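Local coordinates for heterokaryon incompatibility protein s (Podospora anserina, PDB 2WVQ), which forms a prion and triggers lethal heterokaryon incompatibility with het-S, its globular domain being dispensable for both activities, at residues R55-V63 / V171-I180. The protein carries 2 engineered substitutions. Sequence-based numbering, arbitrary orientation.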
loop_
_atom_site.group_PDB
_atom_site.type_symbol
_atom_site.label_atom_id
_atom_site.label_comp_id
_atom_site.label_asym_id
_atom_site.label_seq_id
_atom_site.Cartn_x
_atom_site.Cartn_y
_atom_site.Cartn_z
ATOM N N ARG A 55 -18.943 5.153 -1.014
ATOM C CA ARG A 55 -19.074 3.988 -1.862
ATOM C C ARG A 55 -18.826 2.685 -1.092
ATOM O O ARG A 55 -19.520 1.651 -1.333
ATOM C CB ARG A 55 -18.188 4.101 -3.082
ATOM C CG ARG A 55 -18.534 3.051 -4.124
ATOM C CD ARG A 55 -17.381 2.769 -5.005
ATOM N NE ARG A 55 -17.498 1.508 -5.726
ATOM C CZ ARG A 55 -16.503 0.975 -6.425
ATOM N NH1 ARG A 55 -15.320 1.600 -6.491
ATOM N NH2 ARG A 55 -16.670 -0.182 -7.041
ATOM N N LEU A 56 -17.864 2.744 -0.165
ATOM C CA LEU A 56 -17.576 1.655 0.766
ATOM C C LEU A 56 -18.812 1.430 1.672
ATOM O O LEU A 56 -19.308 0.287 1.833
ATOM C CB LEU A 56 -16.316 1.964 1.620
ATOM C CG LEU A 56 -15.875 0.980 2.737
ATOM C CD1 LEU A 56 -15.528 -0.382 2.225
ATOM C CD2 LEU A 56 -14.709 1.501 3.638
ATOM N N SER A 57 -19.332 2.502 2.239
ATOM C CA SER A 57 -20.527 2.310 3.042
ATOM C C SER A 57 -21.767 1.812 2.244
ATOM O O SER A 57 -22.541 1.048 2.798
ATOM C CB SER A 57 -20.824 3.498 3.936
ATOM O OG SER A 57 -21.644 4.433 3.314
ATOM N N ARG A 58 -21.937 2.240 0.987
ATOM C CA ARG A 58 -22.980 1.727 0.121
ATOM C C ARG A 58 -22.943 0.220 0.032
ATOM O O ARG A 58 -23.997 -0.404 0.058
ATOM C CB ARG A 58 -23.006 2.352 -1.277
ATOM C CG ARG A 58 -24.369 2.152 -2.076
ATOM C CD ARG A 58 -24.250 2.698 -3.496
ATOM N NE ARG A 58 -23.774 4.088 -3.449
ATOM C CZ ARG A 58 -22.683 4.588 -4.046
ATOM N NH1 ARG A 58 -21.910 3.837 -4.806
ATOM N NH2 ARG A 58 -22.388 5.878 -3.891
ATOM N N TRP A 59 -21.736 -0.348 -0.079
ATOM C CA TRP A 59 -21.546 -1.777 -0.097
ATOM C C TRP A 59 -22.071 -2.476 1.147
ATOM O O TRP A 59 -22.734 -3.525 1.034
ATOM C CB TRP A 59 -20.077 -2.171 -0.318
ATOM C CG TRP A 59 -19.917 -3.655 -0.317
ATOM C CD1 TRP A 59 -20.086 -4.488 -1.371
ATOM C CD2 TRP A 59 -19.573 -4.478 0.800
ATOM N NE1 TRP A 59 -19.887 -5.789 -0.983
ATOM C CE2 TRP A 59 -19.565 -5.808 0.346
ATOM C CE3 TRP A 59 -19.269 -4.214 2.147
ATOM C CZ2 TRP A 59 -19.242 -6.887 1.175
ATOM C CZ3 TRP A 59 -18.937 -5.289 2.973
ATOM C CH2 TRP A 59 -18.941 -6.612 2.487
ATOM N N GLY A 60 -21.740 -1.949 2.321
ATOM C CA GLY A 60 -22.232 -2.549 3.560
ATOM C C GLY A 60 -23.744 -2.531 3.623
ATOM O O GLY A 60 -24.368 -3.490 4.124
ATOM N N GLU A 61 -24.350 -1.460 3.100
ATOM C CA GLU A 61 -25.819 -1.363 3.055
ATOM C C GLU A 61 -26.431 -2.361 2.076
ATOM O O GLU A 61 -27.493 -2.960 2.371
ATOM C CB GLU A 61 -26.248 0.073 2.672
ATOM C CG GLU A 61 -27.760 0.359 2.690
ATOM C CD GLU A 61 -28.356 0.439 4.090
ATOM O OE1 GLU A 61 -27.615 0.305 5.084
ATOM O OE2 GLU A 61 -29.582 0.651 4.206
ATOM N N ALA A 62 -25.784 -2.517 0.914
ATOM C CA ALA A 62 -26.252 -3.388 -0.165
ATOM C C ALA A 62 -26.308 -4.865 0.262
ATOM O O ALA A 62 -27.237 -5.626 -0.076
ATOM C CB ALA A 62 -25.341 -3.246 -1.357
ATOM N N VAL A 63 -25.262 -5.242 0.988
ATOM C CA VAL A 63 -25.053 -6.571 1.533
ATOM C C VAL A 63 -25.748 -6.805 2.904
ATOM O O VAL A 63 -25.732 -7.913 3.418
ATOM C CB VAL A 63 -23.501 -6.693 1.573
ATOM C CG1 VAL A 63 -22.892 -6.602 2.992
ATOM C CG2 VAL A 63 -22.996 -7.703 0.630
ATOM N N VAL A 171 -13.308 -1.921 -3.257
ATOM C CA VAL A 171 -14.773 -1.935 -3.301
ATOM C C VAL A 171 -15.241 -2.585 -4.619
ATOM O O VAL A 171 -16.303 -3.219 -4.633
ATOM C CB VAL A 171 -15.445 -0.536 -2.976
ATOM C CG1 VAL A 171 -16.983 -0.615 -3.027
ATOM C CG2 VAL A 171 -15.048 -0.017 -1.611
ATOM N N ASP A 172 -14.443 -2.480 -5.695
ATOM C CA ASP A 172 -14.653 -3.284 -6.921
ATOM C C ASP A 172 -14.644 -4.774 -6.591
ATOM O O ASP A 172 -15.544 -5.513 -7.021
ATOM C CB ASP A 172 -13.579 -3.042 -8.000
ATOM C CG ASP A 172 -13.666 -1.664 -8.656
ATOM O OD1 ASP A 172 -12.714 -1.288 -9.388
ATOM O OD2 ASP A 172 -14.672 -0.953 -8.437
ATOM N N GLU A 173 -13.615 -5.215 -5.864
ATOM C CA GLU A 173 -13.467 -6.611 -5.422
ATOM C C GLU A 173 -14.647 -7.084 -4.545
ATOM O O GLU A 173 -15.177 -8.192 -4.744
ATOM C CB GLU A 173 -12.146 -6.789 -4.665
ATOM C CG GLU A 173 -10.973 -7.288 -5.498
ATOM C CD GLU A 173 -9.791 -7.749 -4.633
ATOM O OE1 GLU A 173 -9.520 -8.977 -4.567
ATOM O OE2 GLU A 173 -9.125 -6.880 -4.017
ATOM N N LEU A 174 -15.048 -6.238 -3.596
ATOM C CA LEU A 174 -16.189 -6.464 -2.679
ATOM C C LEU A 174 -17.516 -6.598 -3.400
ATOM O O LEU A 174 -18.331 -7.474 -3.068
ATOM C CB LEU A 174 -16.300 -5.304 -1.691
ATOM C CG LEU A 174 -15.996 -5.346 -0.196
ATOM C CD1 LEU A 174 -15.216 -6.556 0.277
ATOM C CD2 LEU A 174 -15.379 -4.044 0.297
ATOM N N GLU A 175 -17.750 -5.701 -4.354
ATOM C CA GLU A 175 -18.956 -5.733 -5.178
ATOM C C GLU A 175 -18.998 -6.948 -6.125
ATOM O O GLU A 175 -20.069 -7.424 -6.466
ATOM C CB GLU A 175 -19.120 -4.418 -5.958
ATOM C CG GLU A 175 -19.560 -3.211 -5.120
ATOM C CD GLU A 175 -19.440 -1.889 -5.892
ATOM O OE1 GLU A 175 -19.459 -0.796 -5.277
ATOM O OE2 GLU A 175 -19.312 -1.945 -7.126
ATOM N N LYS A 176 -17.827 -7.433 -6.552
ATOM C CA LYS A 176 -17.710 -8.617 -7.406
ATOM C C LYS A 176 -18.128 -9.906 -6.663
ATOM O O LYS A 176 -18.653 -10.834 -7.275
ATOM C CB LYS A 176 -16.264 -8.751 -7.944
ATOM C CG LYS A 176 -16.106 -9.309 -9.374
ATOM C CD LYS A 176 -16.074 -10.861 -9.403
ATOM C CE LYS A 176 -16.262 -11.436 -10.797
ATOM N NZ LYS A 176 -15.156 -11.050 -11.739
ATOM N N ALA A 177 -17.879 -9.968 -5.354
ATOM C CA ALA A 177 -18.112 -11.196 -4.591
ATOM C C ALA A 177 -19.574 -11.396 -4.141
ATOM O O ALA A 177 -19.915 -12.433 -3.563
ATOM C CB ALA A 177 -17.157 -11.266 -3.393
ATOM N N PHE A 178 -20.426 -10.400 -4.399
ATOM C CA PHE A 178 -21.823 -10.422 -3.949
ATOM C C PHE A 178 -22.790 -9.956 -5.050
ATOM O O PHE A 178 -22.429 -9.096 -5.862
ATOM C CB PHE A 178 -21.975 -9.614 -2.644
ATOM C CG PHE A 178 -21.190 -10.186 -1.493
ATOM C CD1 PHE A 178 -19.837 -9.868 -1.308
ATOM C CD2 PHE A 178 -21.789 -11.066 -0.596
ATOM C CE1 PHE A 178 -19.124 -10.434 -0.246
ATOM C CE2 PHE A 178 -21.083 -11.606 0.459
ATOM C CZ PHE A 178 -19.740 -11.295 0.624
ATOM N N PRO A 179 -24.015 -10.539 -5.100
ATOM C CA PRO A 179 -24.965 -10.244 -6.188
ATOM C C PRO A 179 -25.703 -8.893 -6.052
ATOM O O PRO A 179 -26.940 -8.867 -6.049
ATOM C CB PRO A 179 -25.961 -11.411 -6.073
ATOM C CG PRO A 179 -26.027 -11.664 -4.618
ATOM C CD PRO A 179 -24.584 -11.523 -4.155
ATOM N N ILE A 180 -24.968 -7.780 -5.961
ATOM C CA ILE A 180 -25.592 -6.505 -5.582
ATOM C C ILE A 180 -25.554 -5.374 -6.635
ATOM O O ILE A 180 -25.667 -4.194 -6.289
ATOM C CB ILE A 180 -25.045 -5.975 -4.215
ATOM C CG1 ILE A 180 -23.523 -5.751 -4.291
ATOM C CG2 ILE A 180 -25.452 -6.912 -3.082
ATOM C CD1 ILE A 180 -22.923 -5.041 -3.111
HETATM O O HOH W 1 -20.567 -0.021 -3.161
HETATM O O HOH W 2 -13.970 1.455 -9.328
#
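The Trp59 indole lies between the two segments with Leu174 CG centred over one face, a CH-pi contact 3.8 Å from the centroid of its six-membered ring, while Val63 CG1 sits off-centre over the opposite face. At the indole edge is Phe178, whose own face receives that edge in an offset edge-to-face pair, planes at 71°; Val63 CG2 covers a face of the same phenyl ring. Trp59 NE1 makes a weak, bent hydrogen bond to Leu174 O (3.1 Å). Ile180 CD1 approaches Trp59 CD1 obliquely and presses on Ala62 CB, 3.5 Å away. In this helical globular domain of the HeLo family, segments 55-62 and 171-176 run nearly parallel (14°); the end of helix 42-62 packs on that of helix 157-176 and the loop to Ile180, N-cap of helix 181-191. Val171 CG1 lies under one face of the Arg55 guanidinium, and carboxylates take its edge. With CG anti to the backbone N (chi1 -167°) and an extended chain, Arg55 grips Glu175 side-on, NE to OE1 and NH2 to OE2, both oxygens met from above the carboxylate plane. Arg55 NH2 also gives Asp172 OD2 a nearly straight 2.6 Å hydrogen bond. One water bridges Arg55 O and Glu175 OE1.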